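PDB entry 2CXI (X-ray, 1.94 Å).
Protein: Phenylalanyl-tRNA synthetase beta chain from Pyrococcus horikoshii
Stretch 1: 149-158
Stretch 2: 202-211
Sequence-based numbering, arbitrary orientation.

Stretch 1 149-158: KIKPPIYYKA
Stretch 2 202-211: LIDSEGNVLS

The most unusual feature of this contact is a cis peptide bond between Pro-152 and Pro-153, beside which the hydroxyl of Ser-205 donates a very short hydrogen bond, OG to Pro-153 O, 2.5 Å. Ser-205 (chi1 -80°, m) points toward the proline segment, and its OG also receives a hydrogen bond from a water, 3.0 Å from the water oxygen, which lies 2.6 Å from Tyr-155 OH.

Beyond the prolines, strand 154-158 runs antiparallel to the strand that enters the stretch at Leu-202, the axes approaching to 4.7 Å at 149°. Tyr-155 and Ile-203 form the hydrogen-bonded pair (CA to CA 5.3 Å), with Tyr-155 N to Ile-203 O and Ile-203 N to Tyr-155 O both 2.9 Å. Tyr-156 faces Leu-202 as a non-hydrogen-bonded pair, CA to CA 4.5 Å. Tyr-155 (m, chi2 84°) and Ile-203 (t, t) share one face, CB of the former 3.9 Å from CG2 of the latter. On the other face, buried Ile-154 (m, m) packs its CG2 3.5 Å from CD1 of Leu-202 (t, p); two buried aliphatic side chains suit a contact made by carbon alone.

Before the prolines, extended Lys-151 (phi/psi -117/107) binds through its backbone: its N donates to Asp-204 OD2 (3.0 Å), and its O accepts from Ser-205 N (2.8 Å). Its all-t side chain reaches Glu-206, forming a salt bridge from NZ to OE2, modelled at 2.8 Å.

Asp-204 (p, chi2 4°) opens a type I turn ending at Gly-207, whose phi/psi of 85/8 calls for glycine. Asp-204 OD1 accepts from Glu-206 N (3.1 Å) and Asn-208 N (3.0 Å), so one carboxylate braces the turn while gripping Lys-151. A second water donates to Lys-149 O (2.9 Å) and Asp-204 OD2 (2.7 Å). Nearby, Ile-150 CG2 (chi1 p) lies 3.9 Å from Leu-210 CG. Together the stretches bury 678 Å².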

ATOM      1  N   LYS A 149       7.012  18.436  -2.386  1.00 20.32           N
ATOM      2  CA  LYS A 149       5.723  19.004  -2.747  1.00 20.22           C
ATOM      3  C   LYS A 149       4.895  18.056  -3.612  1.00 20.37           C
ATOM      4  O   LYS A 149       3.789  18.418  -4.066  1.00 20.93           O
ATOM      5  CB  LYS A 149       5.919  20.350  -3.452  1.00 18.97           C
ATOM      6  CG  LYS A 149       6.500  21.469  -2.501  1.00 20.96           C
ATOM      7  CD  LYS A 149       6.496  22.826  -3.234  1.00 21.33           C
ATOM      8  CE  LYS A 149       7.450  23.816  -2.595  1.00 24.10           C
ATOM      9  NZ  LYS A 149       7.827  24.934  -3.511  1.00 22.96           N
ATOM     10  N   ILE A 150       5.409  16.858  -3.878  1.00 19.75           N
ATOM     11  CA  ILE A 150       4.630  15.923  -4.736  1.00 19.23           C
ATOM     12  C   ILE A 150       4.378  14.629  -3.978  1.00 18.95           C
ATOM     13  O   ILE A 150       5.094  14.347  -3.034  1.00 19.59           O
ATOM     14  CB  ILE A 150       5.331  15.670  -6.106  1.00 18.83           C
ATOM     15  CG1 ILE A 150       6.635  14.864  -5.892  1.00 18.38           C
ATOM     16  CG2 ILE A 150       5.464  17.040  -6.899  1.00 19.96           C
ATOM     17  CD1 ILE A 150       7.446  14.479  -7.191  1.00 20.91           C
ATOM     18  N   LYS A 151       3.364  13.868  -4.389  1.00 19.28           N
ATOM     19  CA  LYS A 151       3.039  12.607  -3.725  1.00 19.81           C
ATOM     20  C   LYS A 151       3.217  11.432  -4.679  1.00 17.80           C
ATOM     21  O   LYS A 151       2.388  11.205  -5.566  1.00 17.27           O
ATOM     22  CB  LYS A 151       1.623  12.628  -3.144  1.00 19.78           C
ATOM     23  CG  LYS A 151       1.314  11.411  -2.249  1.00 23.39           C
ATOM     24  CD  LYS A 151      -0.158  11.488  -1.745  1.00 23.42           C
ATOM     25  CE  LYS A 151      -0.440  10.442  -0.696  1.00 27.67           C
ATOM     26  NZ  LYS A 151      -1.752  10.735   0.042  1.00 35.24           N
ATOM     27  N   PRO A 152       4.272  10.672  -4.445  1.00 16.78           N
ATOM     28  CA  PRO A 152       4.578   9.477  -5.237  1.00 17.19           C
ATOM     29  C   PRO A 152       3.576   8.320  -4.841  1.00 17.25           C
ATOM     30  O   PRO A 152       2.972   8.393  -3.762  1.00 17.90           O
ATOM     31  CB  PRO A 152       6.000   9.152  -4.816  1.00 17.37           C
ATOM     32  CG  PRO A 152       6.054   9.604  -3.343  1.00 17.69           C
ATOM     33  CD  PRO A 152       5.228  10.887  -3.339  1.00 17.77           C
ATOM     34  N   PRO A 153       3.352   7.312  -5.685  1.00 16.48           N
ATOM     35  CA  PRO A 153       4.021   7.123  -6.987  1.00 16.00           C
ATOM     36  C   PRO A 153       3.714   8.228  -8.000  1.00 15.59           C
ATOM     37  O   PRO A 153       2.686   8.943  -7.874  1.00 14.82           O
ATOM     38  CB  PRO A 153       3.402   5.791  -7.474  1.00 15.58           C
ATOM     39  CG  PRO A 153       3.230   5.032  -6.199  1.00 16.74           C
ATOM     40  CD  PRO A 153       2.623   6.077  -5.280  1.00 15.30           C
ATOM     41  N   ILE A 154       4.584   8.343  -9.007  1.00 15.57           N
ATOM     42  CA  ILE A 154       4.401   9.370 -10.067  1.00 15.76           C
ATOM     43  C   ILE A 154       4.061   8.650 -11.372  1.00 15.54           C
ATOM     44  O   ILE A 154       4.564   7.546 -11.616  1.00 16.57           O
ATOM     45  CB  ILE A 154       5.689  10.272 -10.222  1.00 16.48           C
ATOM     46  CG1 ILE A 154       6.113  10.875  -8.867  1.00 16.69           C
ATOM     47  CG2 ILE A 154       5.466  11.340 -11.301  1.00 15.21           C
ATOM     48  CD1 ILE A 154       5.085  11.782  -8.175  1.00 18.21           C
ATOM     49  N   TYR A 155       3.206   9.259 -12.178  1.00 15.44           N
ATOM     50  CA  TYR A 155       2.744   8.702 -13.469  1.00 16.38           C
ATOM     51  C   TYR A 155       3.093   9.617 -14.635  1.00 16.23           C
ATOM     52  O   TYR A 155       2.757  10.766 -14.606  1.00 15.98           O
ATOM     53  CB  TYR A 155       1.217   8.527 -13.421  1.00 17.61           C
ATOM     54  CG  TYR A 155       0.820   7.574 -12.333  1.00 18.19           C
ATOM     55  CD1 TYR A 155       0.666   8.012 -11.024  1.00 22.55           C
ATOM     56  CD2 TYR A 155       0.646   6.211 -12.618  1.00 21.06           C
ATOM     57  CE1 TYR A 155       0.324   7.110  -9.985  1.00 23.55           C
ATOM     58  CE2 TYR A 155       0.321   5.325 -11.638  1.00 19.93           C
ATOM     59  CZ  TYR A 155       0.157   5.768 -10.324  1.00 22.54           C
ATOM     60  OH  TYR A 155      -0.184   4.839  -9.357  1.00 24.49           O
ATOM     61  N   TYR A 156       3.817   9.089 -15.616  1.00 16.14           N
ATOM     62  CA  TYR A 156       4.026   9.764 -16.884  1.00 16.20           C
ATOM     63  C   TYR A 156       3.080   9.065 -17.891  1.00 16.18           C
ATOM     64  O   TYR A 156       3.293   7.894 -18.250  1.00 17.45           O
ATOM     65  CB  TYR A 156       5.511   9.652 -17.264  1.00 15.14           C
ATOM     66  CG  TYR A 156       5.840  10.195 -18.628  1.00 15.43           C
ATOM     67  CD1 TYR A 156       5.355  11.438 -19.048  1.00 14.33           C
ATOM     68  CD2 TYR A 156       6.689   9.480 -19.484  1.00 13.82           C
ATOM     69  CE1 TYR A 156       5.670  11.926 -20.320  1.00 13.89           C
ATOM     70  CE2 TYR A 156       7.031   9.978 -20.731  1.00 14.41           C
ATOM     71  CZ  TYR A 156       6.495  11.197 -21.138  1.00 15.02           C
ATOM     72  OH  TYR A 156       6.799  11.658 -22.393  1.00 15.41           O
ATOM     73  N   LYS A 157       1.998   9.740 -18.244  1.00 16.66           N
ATOM     74  CA  LYS A 157       0.879   9.093 -18.934  1.00 18.36           C
ATOM     75  C   LYS A 157       0.370   9.795 -20.191  1.00 18.26           C
ATOM     76  O   LYS A 157       0.595  10.991 -20.392  1.00 18.29           O
ATOM     77  CB  LYS A 157      -0.302   8.883 -17.950  1.00 18.21           C
ATOM     78  CG  LYS A 157      -0.976  10.207 -17.506  1.00 20.75           C
ATOM     79  CD  LYS A 157      -2.236   9.897 -16.732  1.00 28.63           C
ATOM     80  CE  LYS A 157      -2.962  11.196 -16.367  1.00 36.24           C
ATOM     81  NZ  LYS A 157      -4.485  11.042 -16.289  1.00 40.52           N
ATOM     82  N   ALA A 158      -0.344   9.032 -21.025  1.00 17.93           N
ATOM     83  CA  ALA A 158      -1.072   9.595 -22.143  1.00 19.22           C
ATOM     84  C   ALA A 158      -2.383  10.114 -21.563  1.00 20.55           C
ATOM     85  O   ALA A 158      -3.138   9.349 -20.998  1.00 21.29           O
ATOM     86  CB  ALA A 158      -1.332   8.506 -23.211  1.00 19.15           C
ATOM     87  N   LEU A 202       2.633  14.486 -16.729  1.00 15.60           N
ATOM     88  CA  LEU A 202       3.349  13.991 -15.543  1.00 15.38           C
ATOM     89  C   LEU A 202       2.528  14.379 -14.301  1.00 15.78           C
ATOM     90  O   LEU A 202       2.345  15.553 -14.041  1.00 14.99           O
ATOM     91  CB  LEU A 202       4.738  14.649 -15.475  1.00 14.43           C
ATOM     92  CG  LEU A 202       5.733  14.109 -14.431  1.00 14.61           C
ATOM     93  CD1 LEU A 202       6.015  12.534 -14.551  1.00 13.78           C
ATOM     94  CD2 LEU A 202       7.027  14.976 -14.432  1.00 12.32           C
ATOM     95  N   ILE A 203       2.032  13.390 -13.566  1.00 16.31           N
ATOM     96  CA  ILE A 203       0.990  13.614 -12.557  1.00 18.41           C
ATOM     97  C   ILE A 203       1.263  12.773 -11.316  1.00 18.28           C
ATOM     98  O   ILE A 203       1.825  11.644 -11.421  1.00 19.10           O
ATOM     99  CB  ILE A 203      -0.431  13.332 -13.184  1.00 18.18           C
ATOM    100  CG1 ILE A 203      -1.550  13.665 -12.182  1.00 20.25           C
ATOM    101  CG2 ILE A 203      -0.621  11.912 -13.573  1.00 22.44           C
ATOM    102  CD1 ILE A 203      -2.930  13.887 -12.861  1.00 20.87           C
ATOM    103  N   ASP A 204       0.941  13.299 -10.137  1.00 17.17           N
ATOM    104  CA  ASP A 204       1.277  12.543  -8.957  1.00 18.31           C
ATOM    105  C   ASP A 204       0.061  11.723  -8.504  1.00 19.90           C
ATOM    106  O   ASP A 204      -0.987  11.712  -9.183  1.00 19.43           O
ATOM    107  CB  ASP A 204       1.921  13.384  -7.838  1.00 17.69           C
ATOM    108  CG  ASP A 204       0.908  14.248  -7.042  1.00 18.54           C
ATOM    109  OD1 ASP A 204      -0.319  14.172  -7.276  1.00 19.04           O
ATOM    110  OD2 ASP A 204       1.294  15.035  -6.148  1.00 19.29           O
ATOM    111  N   SER A 205       0.234  11.020  -7.392  1.00 21.16           N
ATOM    112  CA  SER A 205      -0.776  10.029  -6.933  1.00 23.77           C
ATOM    113  C   SER A 205      -2.082  10.588  -6.424  1.00 25.50           C
ATOM    114  O   SER A 205      -3.064   9.848  -6.285  1.00 28.17           O
ATOM    115  CB  SER A 205      -0.161   9.151  -5.880  1.00 22.13           C
ATOM    116  OG  SER A 205       0.588   8.232  -6.617  1.00 24.88           O
ATOM    117  N   GLU A 206      -2.107  11.882  -6.154  1.00 26.54           N
ATOM    118  CA  GLU A 206      -3.361  12.553  -5.871  1.00 27.63           C
ATOM    119  C   GLU A 206      -3.905  13.387  -7.020  1.00 26.03           C
ATOM    120  O   GLU A 206      -4.770  14.235  -6.814  1.00 26.46           O
ATOM    121  CB  GLU A 206      -3.179  13.433  -4.657  1.00 28.60           C
ATOM    122  CG  GLU A 206      -3.476  12.707  -3.351  1.00 33.40           C
ATOM    123  CD  GLU A 206      -3.190  13.586  -2.169  1.00 37.13           C
ATOM    124  OE1 GLU A 206      -3.648  14.747  -2.202  1.00 41.13           O
ATOM    125  OE2 GLU A 206      -2.477  13.135  -1.240  1.00 42.74           O
ATOM    126  N   GLY A 207      -3.394  13.182  -8.226  1.00 24.10           N
ATOM    127  CA  GLY A 207      -3.960  13.894  -9.375  1.00 22.42           C
ATOM    128  C   GLY A 207      -3.391  15.280  -9.602  1.00 21.70           C
ATOM    129  O   GLY A 207      -3.884  16.006 -10.447  1.00 22.77           O
ATOM    130  N   ASN A 208      -2.352  15.659  -8.869  1.00 20.71           N
ATOM    131  CA  ASN A 208      -1.709  16.958  -9.119  1.00 20.73           C
ATOM    132  C   ASN A 208      -0.725  16.852 -10.265  1.00 18.74           C
ATOM    133  O   ASN A 208       0.206  16.035 -10.242  1.00 18.40           O
ATOM    134  CB  ASN A 208      -1.011  17.486  -7.864  1.00 19.40           C
ATOM    135  CG  ASN A 208      -1.954  17.530  -6.689  1.00 24.74           C
ATOM    136  OD1 ASN A 208      -2.867  18.358  -6.643  1.00 26.70           O
ATOM    137  ND2 ASN A 208      -1.800  16.583  -5.788  1.00 25.88           N
ATOM    138  N   VAL A 209      -0.952  17.695 -11.259  1.00 18.96           N
ATOM    139  CA  VAL A 209      -0.142  17.679 -12.482  1.00 17.92           C
ATOM    140  C   VAL A 209       1.112  18.488 -12.251  1.00 17.25           C
ATOM    141  O   VAL A 209       1.063  19.726 -12.008  1.00 16.19           O
ATOM    142  CB  VAL A 209      -0.929  18.254 -13.691  1.00 17.63           C
ATOM    143  CG1 VAL A 209      -0.023  18.365 -14.942  1.00 18.55           C
ATOM    144  CG2 VAL A 209      -2.169  17.420 -13.976  1.00 17.89           C
ATOM    145  N   LEU A 210       2.232  17.775 -12.343  1.00 17.32           N
ATOM    146  CA  LEU A 210       3.560  18.371 -12.367  1.00 16.37           C
ATOM    147  C   LEU A 210       3.818  19.184 -13.630  1.00 16.65           C
ATOM    148  O   LEU A 210       4.264  20.329 -13.538  1.00 17.29           O
ATOM    149  CB  LEU A 210       4.634  17.271 -12.220  1.00 15.30           C
ATOM    150  CG  LEU A 210       4.942  16.802 -10.807  1.00 14.86           C
ATOM    151  CD1 LEU A 210       3.758  15.927 -10.287  1.00 13.00           C
ATOM    152  CD2 LEU A 210       6.257  15.995 -10.869  1.00 12.81           C
ATOM    153  N   SER A 211       3.545  18.594 -14.799  1.00 16.08           N
ATOM    154  CA  SER A 211       3.865  19.232 -16.067  1.00 16.38           C
ATOM    155  C   SER A 211       3.169  18.506 -17.212  1.00 17.09           C
ATOM    156  O   SER A 211       2.631  17.399 -17.032  1.00 15.77           O
ATOM    157  CB  SER A 211       5.397  19.192 -16.274  1.00 16.18           C
ATOM    158  OG  SER A 211       5.820  17.845 -16.555  1.00 14.06           O
TER
HETATM  159  O   HOH W   1       1.196  17.370  -4.866  1.00 29.51           O
HETATM  160  O   HOH W   2      -0.750   5.588  -6.927  1.00 34.42           O